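Local coordinates for protein lactaldehyde dehydrogenase (Methanocaldococcus jannaschii, PDB 3PQA) that oxidises lactaldehyde to lactate with NAD in the biosynthesis of coenzyme F420, working as a homotetramer of the aldehyde dehydrogenase family, at residues B[248-254]-B[398-403]; B[274-278]-B[424-428]. One frame throughout, in Å; residues are numbered along the deposited sequence. Where two conformers were deposited one is given.

In the fold
Contact 1 lies in the sheet of strands 246-250, 278-284, 396-400 and 418-421; contact 2 joins two loops at its border, one leading into strand 278-284 and one following strand 418-421, the centres of the two contacts about 16 Å apart. Contact 1 pairs strands 246-250 and 396-400 and follows both segments beyond the C-terminal ends of their strands. Along the chain the segments alternate: 248-254, 274-278, 398-403, 424-428. The two contacts meet where Asn248 OD1 lies 2.9 Å from Ser425 N, a probable hydrogen bond. That bond connects the paired strands to the loops around Cys275, assigned by similarity to the active site.

Contact 1: B[248-254]-B[398-403]; sequences NIVLKDA and AIFTND
Asp253, in the turn beyond its strand, grips the other segment with both carboxylate oxygens. Asp253 OD1 accepts Thr401 OG1 on its syn lone pair at 2.7 Å, while Asp253 OD2 accepts Asn402 N at 2.8 Å from above the carboxylate plane. Asp253 CG sits between its own N and carbonyl carbon (chi1 73°), a setting that lets the carboxylate reach over from a type I turn running from Leu251 to Ala254. Thr401 OG1 in turn accepts Asp403 N in an ST turn, and Asp403 N-caps helix 404-413, its OD1 accepting Lys406 N.

Upstream, strands 248-250 and 398-400 run parallel, their axes 13° apart. Ile249 bonds through both its N and its O: N donates to Ala398 O, the donor lying above the carbonyl plane, and O accepts Phe400 N in a nearly linear C=O approach of 168°. Leu251 N then reaches Phe400 O at 3.0 Å. Ile249 O also lies in plane at the edge of the Phe400 ring, 3.5 Å from Phe400 CD1. Beside Ile249 and Ile399, Leu251 CD1 meets Ile399 CD1 at 3.8 Å; Phe410 of helix 404-413 packs on both isoleucines.

With one oxygen taking a hydroxyl and the other a peptide N-H, the carboxylate is held against rotation, and the two donors would probably stabilise its negative charge, tying the 251-254 turn to the residues that lead into helix 404-413.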
ATOM      1  N   ASN B 248      31.264  -1.972 -10.586  1.00 12.41           N
ATOM      2  CA  ASN B 248      31.416  -1.342  -9.288  1.00 12.78           C
ATOM      3  C   ASN B 248      32.326  -0.141  -9.485  1.00 13.01           C
ATOM      4  O   ASN B 248      33.442  -0.296  -9.911  1.00 12.96           O
ATOM      5  CB  ASN B 248      32.022  -2.342  -8.293  1.00 12.93           C
ATOM      6  CG  ASN B 248      31.024  -3.418  -7.840  1.00 12.67           C
ATOM      7  OD1 ASN B 248      30.636  -3.447  -6.672  1.00 13.01           O
ATOM      8  ND2 ASN B 248      30.631  -4.323  -8.749  1.00 12.89           N
ATOM      9  N   ILE B 249      31.841   1.044  -9.120  1.00 13.79           N
ATOM     10  CA  ILE B 249      32.459   2.316  -9.501  1.00 15.34           C
ATOM     11  C   ILE B 249      33.035   2.975  -8.267  1.00 15.54           C
ATOM     12  O   ILE B 249      32.344   3.110  -7.275  1.00 15.44           O
ATOM     13  CB  ILE B 249      31.384   3.255 -10.108  1.00 16.75           C
ATOM     14  CG1 ILE B 249      30.910   2.682 -11.446  1.00 17.47           C
ATOM     15  CG2 ILE B 249      31.891   4.730 -10.198  1.00 17.47           C
ATOM     16  CD1 ILE B 249      29.585   3.233 -11.949  1.00 17.09           C
ATOM     17  N   VAL B 250      34.296   3.395  -8.341  1.00 14.96           N
ATOM     18  CA  VAL B 250      34.943   4.018  -7.190  1.00 14.72           C
ATOM     19  C   VAL B 250      35.316   5.425  -7.613  1.00 14.70           C
ATOM     20  O   VAL B 250      36.241   5.601  -8.422  1.00 14.40           O
ATOM     21  CB  VAL B 250      36.209   3.245  -6.752  1.00 15.62           C
ATOM     22  CG1 VAL B 250      36.911   3.936  -5.554  1.00 16.22           C
ATOM     23  CG2 VAL B 250      35.875   1.796  -6.402  1.00 16.31           C
ATOM     24  N   LEU B 251      34.591   6.416  -7.094  1.00 14.89           N
ATOM     25  CA  LEU B 251      34.888   7.823  -7.411  1.00 16.18           C
ATOM     26  C   LEU B 251      36.070   8.331  -6.579  1.00 15.67           C
ATOM     27  O   LEU B 251      36.422   7.737  -5.569  1.00 14.46           O
ATOM     28  CB  LEU B 251      33.665   8.719  -7.199  1.00 18.72           C
ATOM     29  CG  LEU B 251      32.427   8.402  -8.048  1.00 18.85           C
ATOM     30  CD1 LEU B 251      31.427   9.536  -7.946  1.00 18.99           C
ATOM     31  CD2 LEU B 251      32.806   8.195  -9.496  1.00 18.97           C
ATOM     32  N   LYS B 252      36.672   9.436  -6.998  1.00 17.15           N
ATOM     33  CA  LYS B 252      37.889   9.925  -6.345  1.00 19.76           C
ATOM     34  C   LYS B 252      37.685  10.371  -4.896  1.00 18.71           C
ATOM     35  O   LYS B 252      38.654  10.484  -4.151  1.00 18.25           O
ATOM     36  CB  LYS B 252      38.539  11.048  -7.167  1.00 24.29           C
ATOM     37  CG  LYS B 252      37.713  12.324  -7.258  1.00 25.84           C
ATOM     38  CD  LYS B 252      38.404  13.341  -8.176  1.00 25.68           C
ATOM     39  CE  LYS B 252      37.587  14.615  -8.307  1.00 26.24           C
ATOM     40  NZ  LYS B 252      36.324  14.391  -9.090  1.00 26.37           N
ATOM     41  N   ASP B 253      36.439  10.633  -4.500  1.00 17.71           N
ATOM     42  CA  ASP B 253      36.162  11.025  -3.124  1.00 17.95           C
ATOM     43  C   ASP B 253      35.753   9.852  -2.215  1.00 18.02           C
ATOM     44  O   ASP B 253      35.371  10.067  -1.063  1.00 18.88           O
ATOM     45  CB  ASP B 253      35.092  12.121  -3.081  1.00 19.15           C
ATOM     46  CG  ASP B 253      33.712  11.593  -3.395  1.00 19.69           C
ATOM     47  OD1 ASP B 253      33.576  10.800  -4.360  1.00 19.18           O
ATOM     48  OD2 ASP B 253      32.771  11.947  -2.663  1.00 19.28           O
ATOM     49  N   ALA B 254      35.819   8.626  -2.726  1.00 17.36           N
ATOM     50  CA  ALA B 254      35.435   7.434  -1.953  1.00 17.34           C
ATOM     51  C   ALA B 254      36.339   7.211  -0.745  1.00 17.33           C
ATOM     52  O   ALA B 254      37.527   7.530  -0.791  1.00 16.99           O
ATOM     53  CB  ALA B 254      35.456   6.203  -2.848  1.00 17.53           C
ATOM     54  N   ALA B 398      27.265  -0.740  -8.469  1.00 10.67           N
ATOM     55  CA  ALA B 398      27.589  -0.093  -7.192  1.00 10.92           C
ATOM     56  C   ALA B 398      28.428   1.124  -7.456  1.00 12.29           C
ATOM     57  O   ALA B 398      29.147   1.180  -8.469  1.00 13.01           O
ATOM     58  CB  ALA B 398      28.338  -1.055  -6.240  1.00 10.71           C
ATOM     59  N   ILE B 399      28.333   2.075  -6.539  1.00 12.89           N
ATOM     60  CA  ILE B 399      29.133   3.294  -6.572  1.00 14.55           C
ATOM     61  C   ILE B 399      29.607   3.666  -5.169  1.00 14.27           C
ATOM     62  O   ILE B 399      28.828   3.653  -4.208  1.00 14.09           O
ATOM     63  CB  ILE B 399      28.364   4.473  -7.214  1.00 17.15           C
ATOM     64  CG1 ILE B 399      29.221   5.741  -7.156  1.00 18.18           C
ATOM     65  CG2 ILE B 399      27.011   4.706  -6.535  1.00 18.21           C
ATOM     66  CD1 ILE B 399      28.844   6.773  -8.131  1.00 18.04           C
ATOM     67  N   PHE B 400      30.886   4.007  -5.071  1.00 13.45           N
ATOM     68  CA  PHE B 400      31.479   4.423  -3.818  1.00 13.38           C
ATOM     69  C   PHE B 400      31.799   5.893  -3.963  1.00 14.03           C
ATOM     70  O   PHE B 400      32.588   6.280  -4.833  1.00 13.33           O
ATOM     71  CB  PHE B 400      32.736   3.597  -3.529  1.00 13.88           C
ATOM     72  CG  PHE B 400      32.443   2.142  -3.260  1.00 13.66           C
ATOM     73  CD1 PHE B 400      32.267   1.250  -4.311  1.00 13.97           C
ATOM     74  CD2 PHE B 400      32.333   1.679  -1.945  1.00 13.93           C
ATOM     75  CE1 PHE B 400      31.972  -0.091  -4.063  1.00 13.77           C
ATOM     76  CE2 PHE B 400      32.045   0.336  -1.681  1.00 13.71           C
ATOM     77  CZ  PHE B 400      31.886  -0.555  -2.747  1.00 14.03           C
ATOM     78  N   THR B 401      31.176   6.711  -3.113  1.00 14.60           N
ATOM     79  CA  THR B 401      31.349   8.161  -3.128  1.00 15.19           C
ATOM     80  C   THR B 401      30.735   8.718  -1.854  1.00 15.68           C
ATOM     81  O   THR B 401      29.875   8.065  -1.245  1.00 15.00           O
ATOM     82  CB  THR B 401      30.681   8.840  -4.389  1.00 15.24           C
ATOM     83  OG1 THR B 401      30.956  10.248  -4.397  1.00 14.39           O
ATOM     84  CG2 THR B 401      29.149   8.606  -4.436  1.00 14.41           C
ATOM     85  N   ASN B 402      31.189   9.909  -1.453  1.00 16.78           N
ATOM     86  CA  ASN B 402      30.611  10.652  -0.343  0.50 18.67           C
ATOM     87  C   ASN B 402      29.791  11.850  -0.818  1.00 16.60           C
ATOM     88  O   ASN B 402      29.321  12.640  -0.006  1.00 16.28           O
ATOM     89  CB  ASN B 402      31.725  11.123   0.602  0.50 23.97           C
ATOM     90  CG  ASN B 402      32.286   9.996   1.439  0.50 23.57           C
ATOM     91  OD1 ASN B 402      31.536   9.202   2.010  0.50 24.49           O
ATOM     92  ND2 ASN B 402      33.609   9.917   1.521  0.50 24.54           N
ATOM     93  N   ASP B 403      29.625  11.982  -2.139  1.00 14.93           N
ATOM     94  CA  ASP B 403      28.984  13.147  -2.767  1.00 14.60           C
ATOM     95  C   ASP B 403      27.491  12.885  -3.029  1.00 14.44           C
ATOM     96  O   ASP B 403      27.136  11.974  -3.786  1.00 14.50           O
ATOM     97  CB  ASP B 403      29.730  13.425  -4.087  1.00 16.93           C
ATOM     98  CG  ASP B 403      29.325  14.728  -4.763  1.00 17.79           C
ATOM     99  OD1 ASP B 403      28.130  14.916  -5.078  1.00 17.17           O
ATOM    100  OD2 ASP B 403      30.252  15.538  -5.050  1.00 17.35           O
TER

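Contact 2: B[274-278]-B[424-428]; sequences VCISV and SSLFR
Ile276 points its side chain at the 424-428 turn and can be followed outward atom by atom. Ile276 CB rests 3.4 Å from Ser425 O; Ile276 CG2 branches off near the same oxygen, at 4.1 Å. Ile276 CG1, placed between the backbone N and the carbonyl carbon (chi1 50°), passes Leu426 CA and O, and Ile276 CD1 ends 3.1 Å from Leu426 O, with Arg428 CB 4.0 Å away. Replacing Ile276 by an alanine removes CG1, CG2 and CD1, which would probably open a gap between the two turns beside Leu426 O and Arg428 CB.

The backbone of Ile276 supplies the polar link: Ser425 OG donates to Ile276 O at 2.8 Å, the donor tilted 30° from the carbonyl plane. From the other turn, Leu426 CD1 lies 3.8 Å from Val274 CG1, and these two side chains cross at about a right angle.

Type I turns span Val274 to Ser277 and Ser424 to Phe427, and Ser424 OG accepts Leu426 N in an ST turn. Asn246 ND2 holds the carbonyls of Cys275 and Ser277. Such packing is consistent with the catalytic-cysteine loop of the aldehyde dehydrogenase family, where Cys275 is the probable nucleophile, held against a second loop.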
ATOM      1  N   VAL B 274      28.579 -15.798  -7.905  1.00 13.82           N
ATOM      2  CA  VAL B 274      27.299 -15.209  -7.490  1.00 14.20           C
ATOM      3  C   VAL B 274      26.789 -14.331  -8.630  1.00 14.18           C
ATOM      4  O   VAL B 274      27.584 -13.642  -9.288  1.00 14.11           O
ATOM      5  CB  VAL B 274      27.414 -14.374  -6.182  1.00 14.59           C
ATOM      6  CG1 VAL B 274      26.028 -14.151  -5.553  1.00 14.72           C
ATOM      7  CG2 VAL B 274      28.355 -15.025  -5.174  1.00 14.75           C
ATOM      8  N   CYS B 275      25.480 -14.348  -8.886  1.00 14.14           N
ATOM      9  CA  CYS B 275      24.968 -13.552 -10.002  1.00 15.05           C
ATOM     10  C   CYS B 275      25.276 -12.069  -9.823  1.00 13.95           C
ATOM     11  O   CYS B 275      25.369 -11.349 -10.806  1.00 13.14           O
ATOM     12  CB  CYS B 275      23.479 -13.743 -10.228  1.00 16.60           C
ATOM     13  SG  CYS B 275      22.515 -13.364  -8.823  1.00 26.04           S
ATOM     14  N   ILE B 276      25.420 -11.623  -8.570  1.00 14.12           N
ATOM     15  CA  ILE B 276      25.725 -10.212  -8.267  1.00 15.11           C
ATOM     16  C   ILE B 276      27.186  -9.943  -7.832  1.00 13.22           C
ATOM     17  O   ILE B 276      27.508  -8.853  -7.337  1.00 12.49           O
ATOM     18  CB  ILE B 276      24.719  -9.603  -7.245  1.00 17.26           C
ATOM     19  CG1 ILE B 276      24.566 -10.495  -6.013  1.00 19.07           C
ATOM     20  CG2 ILE B 276      23.368  -9.348  -7.920  1.00 19.04           C
ATOM     21  CD1 ILE B 276      23.638  -9.911  -4.945  1.00 17.68           C
ATOM     22  N   SER B 277      28.055 -10.937  -8.034  1.00 12.38           N
ATOM     23  CA  SER B 277      29.502 -10.781  -7.846  1.00 12.25           C
ATOM     24  C   SER B 277      30.056  -9.621  -8.662  1.00 11.96           C
ATOM     25  O   SER B 277      29.527  -9.267  -9.722  1.00 11.83           O
ATOM     26  CB  SER B 277      30.253 -12.059  -8.275  1.00 12.84           C
ATOM     27  OG  SER B 277      29.938 -13.149  -7.430  1.00 16.30           O
ATOM     28  N   VAL B 278      31.108  -9.006  -8.138  1.00 12.38           N
ATOM     29  CA  VAL B 278      31.776  -7.910  -8.815  1.00 12.46           C
ATOM     30  C   VAL B 278      32.300  -8.433 -10.160  1.00 12.25           C
ATOM     31  O   VAL B 278      33.051  -9.416 -10.200  1.00 12.92           O
ATOM     32  CB  VAL B 278      32.953  -7.384  -7.955  1.00 13.59           C
ATOM     33  CG1 VAL B 278      33.866  -6.416  -8.753  1.00 14.51           C
ATOM     34  CG2 VAL B 278      32.416  -6.727  -6.661  1.00 14.41           C
ATOM     35  N   SER B 424      29.415  -3.071  -2.199  1.00 12.61           N
ATOM     36  CA  SER B 424      29.604  -3.631  -3.552  1.00 12.85           C
ATOM     37  C   SER B 424      28.275  -4.113  -4.130  1.00 12.50           C
ATOM     38  O   SER B 424      27.258  -4.151  -3.437  1.00 12.38           O
ATOM     39  CB  SER B 424      30.602  -4.800  -3.546  1.00 12.79           C
ATOM     40  OG  SER B 424      29.949  -5.997  -3.144  1.00 14.26           O
ATOM     41  N   SER B 425      28.314  -4.516  -5.400  1.00 11.82           N
ATOM     42  CA  SER B 425      27.148  -5.079  -6.081  1.00 12.02           C
ATOM     43  C   SER B 425      26.602  -6.328  -5.397  1.00 11.52           C
ATOM     44  O   SER B 425      25.429  -6.676  -5.592  1.00 10.90           O
ATOM     45  CB  SER B 425      27.482  -5.393  -7.537  1.00 12.67           C
ATOM     46  OG  SER B 425      28.573  -6.285  -7.630  1.00 14.38           O
ATOM     47  N   LEU B 426      27.440  -7.000  -4.604  1.00 12.38           N
ATOM     48  CA  LEU B 426      27.043  -8.265  -3.934  1.00 14.79           C
ATOM     49  C   LEU B 426      25.918  -8.130  -2.889  1.00 15.84           C
ATOM     50  O   LEU B 426      25.310  -9.136  -2.468  1.00 17.06           O
ATOM     51  CB  LEU B 426      28.283  -8.953  -3.340  1.00 17.17           C
ATOM     52  CG  LEU B 426      28.115 -10.368  -2.807  1.00 17.65           C
ATOM     53  CD1 LEU B 426      28.050 -11.358  -3.958  1.00 17.48           C
ATOM     54  CD2 LEU B 426      29.276 -10.710  -1.904  1.00 17.54           C
ATOM     55  N   PHE B 427      25.583  -6.907  -2.511  1.00 16.04           N
ATOM     56  CA  PHE B 427      24.572  -6.717  -1.482  1.00 15.87           C
ATOM     57  C   PHE B 427      23.160  -7.174  -1.902  1.00 14.73           C
ATOM     58  O   PHE B 427      22.662  -6.795  -2.952  1.00 14.83           O
ATOM     59  CB  PHE B 427      24.526  -5.263  -1.009  1.00 17.74           C
ATOM     60  CG  PHE B 427      23.536  -5.051   0.089  1.00 18.07           C
ATOM     61  CD1 PHE B 427      23.863  -5.387   1.397  1.00 18.05           C
ATOM     62  CD2 PHE B 427      22.245  -4.606  -0.193  1.00 17.97           C
ATOM     63  CE1 PHE B 427      22.931  -5.230   2.422  1.00 18.24           C
ATOM     64  CE2 PHE B 427      21.313  -4.456   0.827  1.00 18.13           C
ATOM     65  CZ  PHE B 427      21.657  -4.771   2.133  1.00 18.13           C
ATOM     66  N   ARG B 428      22.540  -8.010  -1.079  1.00 14.23           N
ATOM     67  CA  ARG B 428      21.113  -8.298  -1.211  1.00 14.69           C
ATOM     68  C   ARG B 428      20.507  -8.530   0.166  1.00 14.62           C
ATOM     69  O   ARG B 428      20.885  -9.475   0.856  1.00 15.50           O
ATOM     70  CB  ARG B 428      20.861  -9.532  -2.088  1.00 16.38           C
ATOM     71  CG  ARG B 428      19.381  -9.895  -2.174  1.00 17.49           C
ATOM     72  CD  ARG B 428      19.186 -11.317  -2.626  1.00 17.19           C
ATOM     73  NE  ARG B 428      17.755 -11.622  -2.776  1.00 17.87           N
ATOM     74  CZ  ARG B 428      17.264 -12.725  -3.331  1.00 17.56           C
ATOM     75  NH1 ARG B 428      18.074 -13.676  -3.823  1.00 18.00           N
ATOM     76  NH2 ARG B 428      15.945 -12.871  -3.419  1.00 18.02           N
TER